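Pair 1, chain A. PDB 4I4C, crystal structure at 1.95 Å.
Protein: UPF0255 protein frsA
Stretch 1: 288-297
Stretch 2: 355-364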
# COMPACT_ATOMS: atom_id res chain seq x y z
N LYS A 288 21.19 3.96 12.08
CA LYS A 288 20.57 4.89 11.15
C LYS A 288 19.06 5.00 11.36
O LYS A 288 18.49 6.05 11.08
CB LYS A 288 20.86 4.48 9.70
CG LYS A 288 22.32 4.54 9.32
CD LYS A 288 22.54 3.92 7.96
CE LYS A 288 24.02 3.70 7.68
NZ LYS A 288 24.24 2.80 6.50
N ILE A 289 18.43 3.94 11.84
CA ILE A 289 16.99 3.97 12.10
C ILE A 289 16.72 4.32 13.56
O ILE A 289 17.17 3.61 14.46
CB ILE A 289 16.31 2.63 11.77
CG1 ILE A 289 16.42 2.33 10.27
CG2 ILE A 289 14.86 2.62 12.21
CD1 ILE A 289 16.08 3.52 9.40
N LYS A 290 16.00 5.41 13.79
CA LYS A 290 15.73 5.90 15.14
C LYS A 290 14.38 5.43 15.69
O LYS A 290 14.18 5.39 16.90
CB LYS A 290 15.80 7.43 15.15
CG LYS A 290 17.18 7.99 14.82
CD LYS A 290 18.25 7.40 15.75
CE LYS A 290 19.62 8.07 15.59
NZ LYS A 290 20.08 8.10 14.16
N ALA A 291 13.46 5.09 14.79
CA ALA A 291 12.13 4.65 15.20
C ALA A 291 11.44 3.90 14.07
O ALA A 291 11.66 4.22 12.92
CB ALA A 291 11.28 5.84 15.62
N CYS A 292 10.60 2.93 14.42
CA CYS A 292 9.81 2.19 13.44
C CYS A 292 8.39 1.95 13.96
O CYS A 292 8.17 1.64 15.13
CB CYS A 292 10.49 0.86 13.07
SG CYS A 292 9.53 -0.19 11.90
N VAL A 293 7.40 2.11 13.07
CA VAL A 293 6.01 1.85 13.42
C VAL A 293 5.39 1.07 12.27
O VAL A 293 5.56 1.43 11.10
CB VAL A 293 5.22 3.16 13.62
CG1 VAL A 293 3.79 2.86 14.05
CG2 VAL A 293 5.90 4.06 14.63
N ILE A 294 4.68 0.00 12.60
CA ILE A 294 4.03 -0.82 11.60
C ILE A 294 2.56 -1.03 11.93
O ILE A 294 2.17 -1.06 13.09
CB ILE A 294 4.74 -2.18 11.42
CG1 ILE A 294 4.72 -3.00 12.72
CG2 ILE A 294 6.19 -1.99 10.94
CD1 ILE A 294 5.12 -4.47 12.51
N LEU A 295 1.71 -1.14 10.90
CA LEU A 295 0.30 -1.40 11.13
C LEU A 295 -0.17 -2.49 10.18
O LEU A 295 0.02 -2.38 8.97
CB LEU A 295 -0.53 -0.12 10.96
CG LEU A 295 -2.05 -0.23 11.11
CD1 LEU A 295 -2.49 -0.93 12.39
CD2 LEU A 295 -2.71 1.15 11.01
N GLY A 296 -0.81 -3.52 10.73
CA GLY A 296 -1.38 -4.58 9.90
C GLY A 296 -0.39 -5.42 9.10
O GLY A 296 -0.73 -5.97 8.05
N ALA A 297 0.84 -5.54 9.60
CA ALA A 297 1.90 -6.26 8.89
C ALA A 297 1.79 -7.79 9.02
O ALA A 297 1.55 -8.31 10.13
CB ALA A 297 3.29 -5.77 9.35
N LYS A 355 18.12 -2.04 18.78
CA LYS A 355 18.12 -0.81 19.56
C LYS A 355 16.97 0.10 19.11
O LYS A 355 16.56 1.02 19.83
CB LYS A 355 19.47 -0.10 19.39
CG LYS A 355 19.63 1.18 20.16
CD LYS A 355 20.97 1.79 19.85
CE LYS A 355 21.13 3.12 20.54
NZ LYS A 355 22.44 3.72 20.20
N VAL A 356 16.47 -0.17 17.90
CA VAL A 356 15.32 0.55 17.33
C VAL A 356 14.04 0.24 18.09
O VAL A 356 13.62 -0.91 18.19
CB VAL A 356 15.10 0.19 15.85
CG1 VAL A 356 13.95 1.04 15.27
CG2 VAL A 356 16.39 0.37 15.05
N PRO A 357 13.41 1.28 18.65
CA PRO A 357 12.11 1.05 19.27
C PRO A 357 11.05 0.90 18.17
O PRO A 357 10.86 1.79 17.34
CB PRO A 357 11.91 2.30 20.12
CG PRO A 357 12.69 3.36 19.45
CD PRO A 357 13.82 2.69 18.71
N ILE A 358 10.40 -0.26 18.15
CA ILE A 358 9.36 -0.54 17.18
C ILE A 358 8.00 -0.60 17.88
O ILE A 358 7.83 -1.34 18.85
CB ILE A 358 9.59 -1.91 16.49
CG1 ILE A 358 10.96 -1.95 15.82
CG2 ILE A 358 8.46 -2.20 15.49
CD1 ILE A 358 11.38 -3.33 15.38
N LEU A 359 7.06 0.19 17.39
CA LEU A 359 5.67 0.08 17.82
C LEU A 359 4.95 -0.73 16.75
O LEU A 359 4.95 -0.35 15.58
CB LEU A 359 5.04 1.46 17.94
CG LEU A 359 3.52 1.50 18.08
CD1 LEU A 359 3.10 0.90 19.41
CD2 LEU A 359 2.97 2.92 17.93
N ALA A 360 4.33 -1.83 17.16
CA ALA A 360 3.75 -2.78 16.24
C ALA A 360 2.28 -2.98 16.57
O ALA A 360 1.93 -3.52 17.62
CB ALA A 360 4.51 -4.10 16.29
N MET A 361 1.41 -2.53 15.66
CA MET A 361 -0.01 -2.54 15.91
C MET A 361 -0.74 -3.26 14.80
O MET A 361 -0.27 -3.34 13.67
CB MET A 361 -0.53 -1.10 15.97
CG MET A 361 0.26 -0.20 16.92
SD MET A 361 -0.20 1.54 16.84
CE MET A 361 0.48 2.04 15.27
N SER A 362 -1.91 -3.77 15.15
CA SER A 362 -2.88 -4.21 14.17
C SER A 362 -4.24 -4.12 14.84
O SER A 362 -4.32 -4.04 16.07
CB SER A 362 -2.60 -5.63 13.69
OG SER A 362 -2.95 -6.57 14.69
N LEU A 363 -5.30 -4.12 14.04
CA LEU A 363 -6.65 -4.05 14.58
C LEU A 363 -7.07 -5.42 15.11
O LEU A 363 -6.66 -6.45 14.59
CB LEU A 363 -7.63 -3.53 13.52
CG LEU A 363 -7.73 -2.02 13.30
CD1 LEU A 363 -6.40 -1.36 13.05
CD2 LEU A 363 -8.70 -1.70 12.16
N GLU A 364 -7.90 -5.41 16.16
CA GLU A 364 -8.38 -6.65 16.75
C GLU A 364 -9.01 -7.58 15.72
O GLU A 364 -9.88 -7.16 14.95
CB GLU A 364 -9.39 -6.36 17.86
CG GLU A 364 -9.85 -7.62 18.58
CD GLU A 364 -10.88 -7.34 19.67
OE1 GLU A 364 -10.82 -6.26 20.30
OE2 GLU A 364 -11.75 -8.22 19.89
O HOH W 1 1.76 -4.72 12.60

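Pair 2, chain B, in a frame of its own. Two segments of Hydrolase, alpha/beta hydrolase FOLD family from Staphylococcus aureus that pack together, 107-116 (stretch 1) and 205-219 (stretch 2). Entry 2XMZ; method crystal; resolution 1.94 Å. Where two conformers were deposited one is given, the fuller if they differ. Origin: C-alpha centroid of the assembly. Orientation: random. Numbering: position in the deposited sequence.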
# COMPACT_ATOMS: atom_id res chain seq x y z
N PRO B 107 4.97 9.79 15.00
CA PRO B 107 5.60 8.47 15.18
C PRO B 107 4.56 7.34 15.14
O PRO B 107 3.51 7.42 15.80
CB PRO B 107 6.22 8.55 16.58
CG PRO B 107 6.38 10.06 16.83
CD PRO B 107 5.19 10.69 16.15
N ILE B 108 4.86 6.31 14.37
CA ILE B 108 4.03 5.12 14.34
C ILE B 108 4.51 4.12 15.40
O ILE B 108 5.65 4.20 15.87
CB ILE B 108 3.96 4.53 12.93
CG1 ILE B 108 5.33 4.02 12.44
CG2 ILE B 108 3.36 5.58 11.93
CD1 ILE B 108 5.19 3.16 11.17
N SER B 109 3.64 3.20 15.78
CA SER B 109 3.95 2.19 16.76
C SER B 109 4.49 0.93 16.09
O SER B 109 5.46 0.36 16.57
CB SER B 109 2.73 1.87 17.59
OG SER B 109 2.63 2.82 18.63
N ASN B 110 3.85 0.53 15.00
CA ASN B 110 4.22 -0.68 14.23
C ASN B 110 4.08 -0.41 12.74
O ASN B 110 3.36 0.52 12.31
CB ASN B 110 3.30 -1.88 14.55
CG ASN B 110 3.25 -2.21 16.03
OD1 ASN B 110 4.18 -2.79 16.58
ND2 ASN B 110 2.13 -1.89 16.66
N LEU B 111 4.73 -1.25 11.94
CA LEU B 111 4.69 -1.10 10.50
C LEU B 111 4.34 -2.41 9.83
O LEU B 111 4.85 -3.46 10.20
CB LEU B 111 6.03 -0.57 9.99
CG LEU B 111 6.15 -0.27 8.49
CD1 LEU B 111 5.20 0.90 8.03
CD2 LEU B 111 7.60 0.03 8.14
N ILE B 112 3.43 -2.37 8.86
CA ILE B 112 3.11 -3.59 8.11
C ILE B 112 3.19 -3.30 6.63
O ILE B 112 2.62 -2.33 6.12
CB ILE B 112 1.73 -4.24 8.46
CG1 ILE B 112 1.64 -4.52 9.95
CG2 ILE B 112 1.59 -5.56 7.71
CD1 ILE B 112 0.19 -4.89 10.46
N LEU B 113 3.91 -4.18 5.94
CA LEU B 113 4.20 -4.02 4.53
C LEU B 113 3.77 -5.28 3.78
O LEU B 113 4.21 -6.39 4.10
CB LEU B 113 5.71 -3.82 4.36
CG LEU B 113 6.30 -2.65 5.18
CD1 LEU B 113 7.81 -2.64 5.02
CD2 LEU B 113 5.72 -1.32 4.75
N GLU B 114 2.93 -5.09 2.78
CA GLU B 114 2.47 -6.19 1.97
C GLU B 114 2.90 -5.96 0.54
O GLU B 114 2.53 -4.96 -0.11
CB GLU B 114 0.94 -6.36 2.02
CG GLU B 114 0.44 -7.51 1.11
CD GLU B 114 -1.04 -7.44 0.79
OE1 GLU B 114 -1.74 -6.52 1.27
OE2 GLU B 114 -1.51 -8.31 0.01
N SER B 115 3.71 -6.88 0.04
CA SER B 115 4.11 -6.88 -1.37
C SER B 115 4.58 -5.49 -1.84
O SER B 115 4.07 -4.94 -2.80
CB SER B 115 2.95 -7.37 -2.23
OG SER B 115 2.58 -8.68 -1.85
N THR B 116 5.58 -4.94 -1.15
CA THR B 116 6.03 -3.59 -1.49
C THR B 116 7.55 -3.56 -1.65
O THR B 116 8.23 -4.60 -1.54
CB THR B 116 5.53 -2.57 -0.44
OG1 THR B 116 5.66 -1.23 -0.93
CG2 THR B 116 6.26 -2.68 0.92
N GLU B 205 16.81 2.73 9.74
CA GLU B 205 16.32 3.76 10.63
C GLU B 205 14.97 3.39 11.21
O GLU B 205 14.56 3.96 12.19
CB GLU B 205 16.17 5.08 9.87
CG GLU B 205 17.40 5.48 9.07
CD GLU B 205 17.30 6.90 8.58
OE1 GLU B 205 18.21 7.34 7.85
OE2 GLU B 205 16.30 7.57 8.90
N ILE B 206 14.28 2.43 10.62
CA ILE B 206 12.93 2.07 11.05
C ILE B 206 13.07 1.16 12.26
O ILE B 206 13.44 0.02 12.11
CB ILE B 206 12.15 1.33 9.90
CG1 ILE B 206 11.98 2.25 8.69
CG2 ILE B 206 10.77 0.83 10.39
CD1 ILE B 206 11.33 1.54 7.53
N LYS B 207 12.77 1.66 13.45
CA LYS B 207 13.00 0.89 14.67
C LYS B 207 11.77 0.16 15.21
O LYS B 207 11.90 -0.65 16.13
CB LYS B 207 13.57 1.77 15.80
CG LYS B 207 14.69 2.72 15.41
CD LYS B 207 15.89 2.01 14.81
CE LYS B 207 16.98 3.03 14.54
NZ LYS B 207 18.08 2.47 13.71
N VAL B 208 10.58 0.45 14.67
CA VAL B 208 9.34 -0.11 15.21
C VAL B 208 9.18 -1.56 14.76
O VAL B 208 9.76 -1.96 13.75
CB VAL B 208 8.08 0.76 14.82
CG1 VAL B 208 8.18 2.16 15.46
CG2 VAL B 208 7.89 0.85 13.31
N PRO B 209 8.43 -2.36 15.53
CA PRO B 209 8.16 -3.71 15.04
C PRO B 209 7.53 -3.65 13.65
O PRO B 209 6.60 -2.88 13.42
CB PRO B 209 7.17 -4.26 16.07
CG PRO B 209 7.55 -3.52 17.37
CD PRO B 209 7.96 -2.15 16.91
N THR B 210 8.05 -4.47 12.73
CA THR B 210 7.63 -4.44 11.32
C THR B 210 7.28 -5.85 10.86
O THR B 210 8.07 -6.80 11.07
CB THR B 210 8.73 -3.82 10.42
OG1 THR B 210 8.96 -2.47 10.84
CG2 THR B 210 8.32 -3.80 8.94
N LEU B 211 6.09 -6.01 10.29
CA LEU B 211 5.71 -7.27 9.67
C LEU B 211 5.81 -7.09 8.16
O LEU B 211 5.25 -6.16 7.63
CB LEU B 211 4.27 -7.67 10.03
CG LEU B 211 3.71 -8.94 9.36
CD1 LEU B 211 4.45 -10.24 9.85
CD2 LEU B 211 2.21 -9.04 9.61
N ILE B 212 6.53 -7.97 7.50
CA ILE B 212 6.65 -7.94 6.04
C ILE B 212 6.01 -9.18 5.43
O ILE B 212 6.29 -10.31 5.84
CB ILE B 212 8.13 -7.80 5.60
CG1 ILE B 212 8.72 -6.49 6.14
CG2 ILE B 212 8.25 -7.90 4.08
CD1 ILE B 212 10.25 -6.49 6.33
N LEU B 213 5.12 -8.96 4.46
CA LEU B 213 4.39 -10.04 3.81
C LEU B 213 4.70 -10.00 2.33
O LEU B 213 4.73 -8.93 1.71
CB LEU B 213 2.88 -9.90 4.04
CG LEU B 213 2.40 -9.75 5.49
CD1 LEU B 213 0.91 -9.50 5.55
CD2 LEU B 213 2.75 -10.97 6.33
N ALA B 214 4.95 -11.18 1.76
CA ALA B 214 5.09 -11.32 0.31
C ALA B 214 4.38 -12.61 -0.10
O ALA B 214 4.23 -13.51 0.71
CB ALA B 214 6.57 -11.36 -0.09
N GLY B 215 3.95 -12.69 -1.34
CA GLY B 215 3.26 -13.88 -1.81
C GLY B 215 4.26 -14.79 -2.48
O GLY B 215 5.08 -14.33 -3.25
N GLU B 216 4.18 -16.07 -2.17
CA GLU B 216 5.12 -17.09 -2.63
C GLU B 216 5.28 -17.16 -4.16
O GLU B 216 6.39 -17.33 -4.65
CB GLU B 216 4.71 -18.42 -2.03
CG GLU B 216 5.15 -19.65 -2.75
CD GLU B 216 4.86 -20.87 -1.94
OE1 GLU B 216 5.69 -21.19 -1.07
OE2 GLU B 216 3.79 -21.49 -2.17
N TYR B 217 4.17 -16.96 -4.89
CA TYR B 217 4.21 -16.92 -6.36
C TYR B 217 4.85 -15.63 -6.88
O TYR B 217 5.19 -15.54 -8.04
CB TYR B 217 2.80 -17.04 -6.97
CG TYR B 217 2.11 -18.35 -6.68
CD1 TYR B 217 2.83 -19.49 -6.37
CD2 TYR B 217 0.72 -18.44 -6.74
CE1 TYR B 217 2.19 -20.69 -6.10
CE2 TYR B 217 0.08 -19.63 -6.48
CZ TYR B 217 0.81 -20.75 -6.16
OH TYR B 217 0.14 -21.92 -5.90
N ASP B 218 4.99 -14.64 -6.02
CA ASP B 218 5.44 -13.34 -6.45
C ASP B 218 6.96 -13.22 -6.15
O ASP B 218 7.41 -12.51 -5.24
CB ASP B 218 4.55 -12.27 -5.77
CG ASP B 218 4.89 -10.87 -6.17
OD1 ASP B 218 5.64 -10.66 -7.15
OD2 ASP B 218 4.44 -9.95 -5.44
N GLU B 219 7.74 -13.93 -6.96
CA GLU B 219 9.19 -14.06 -6.76
C GLU B 219 9.90 -12.72 -6.53
O GLU B 219 10.69 -12.60 -5.60
CB GLU B 219 9.82 -14.80 -7.95
CG GLU B 219 9.66 -14.12 -9.34
CD GLU B 219 8.21 -13.71 -9.71
OE1 GLU B 219 7.35 -14.58 -9.95
OE2 GLU B 219 7.95 -12.49 -9.77
O HOH W 2 4.33 -10.42 -2.71
O HOH W 3 6.52 -6.37 1.24

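Both pairs are two neighbouring parallel strands of a sheet. In pair 1 the strand directions differ by 5° and in pair 2 by 6°. Fourteen central residues superpose with an RMSD of 0.4 Å.

The hydrogen-bond ladder is the same, with five backbone bonds in each pair. In pair 1, Cys292(A) N donates to Pro357(A) O at 3.1 Å, and Leu359(A) N donates to Cys292(A) O at 2.9 Å. The matched bonds in pair 2 are Leu111(B) N to Pro209(B) O at 2.9 Å and Leu211(B) N to Leu111(B) O at 2.8 Å. The last rung is Gly296(A) N to Met361(A) O at 3.0 Å, matched by Ser115(B) N to Leu213(B) O at 2.8 Å. Both residues have positive phi, 65° and 48°. Glycine adopts this readily; in pair 2 a serine does so.

The matched valines, Val356(A) and Val208(B), precede the matched prolines. Their rotamers differ, t against m, yet both pack against stretch 1. Val356(A) CG1 lies 3.6 Å from Ile289(A) CG2, and Val208(B) CG2 lies 4.1 Å from Ile108(B) CD1.

One face carries Cys292(A), Ile294(A), Ile358(A) and Ala360(A) in pair 1. Bulk is distributed differently in pair 2. Small Cys292(A) packs its CB 4.0 Å from Ile358(A) CG1. Its match, Leu111(B), is larger and faces Thr210(B). Leu111(B) CB is 3.6 Å from Thr210(B) OG1. Thr210(B) OG1 donates to Val208(B) O at 3.1 Å, so it is satisfied within its own stretch. Leu111(B) CD2 also reaches Ile206(B) CG2 at 4.0 Å. Further along, Ile294(A) CG1 sits 3.7 Å from Ala360(A) CB, while Leu113(B) CD1 sits 4.1 Å from Ile212(B) CG1.

The other face is closely similar at Val293(A) and Leu359(A), matched by Ile112(B) and Leu211(B). After superposition the leucine side-chain centres lie 0.1 Å apart. Val293(A) CG1 is 4.0 Å from Leu359(A) CD2, and Ile112(B) CG2 is 4.0 Å from Leu211(B) CD2. Met361(A) adds a contact, its CE 3.6 Å from Val293(A) CG1. Leu295(A) CD1 packs 4.1 Å from Met361(A) CB. Its match, Glu114(B), turns its end away from the second strand, and its carboxylate is hydrogen-bonded elsewhere in the structure.

At the C-terminal ends of the strands, Leu295(A) CD1 meets Leu363(A) CD1 at 4.0 Å. Leu363(A) matches Gly215(B), which has no side chain. There water 2 joins the stretches, donating to Ser115(B) OG at 2.6 Å and accepting from Gly215(B) N at 2.7 Å.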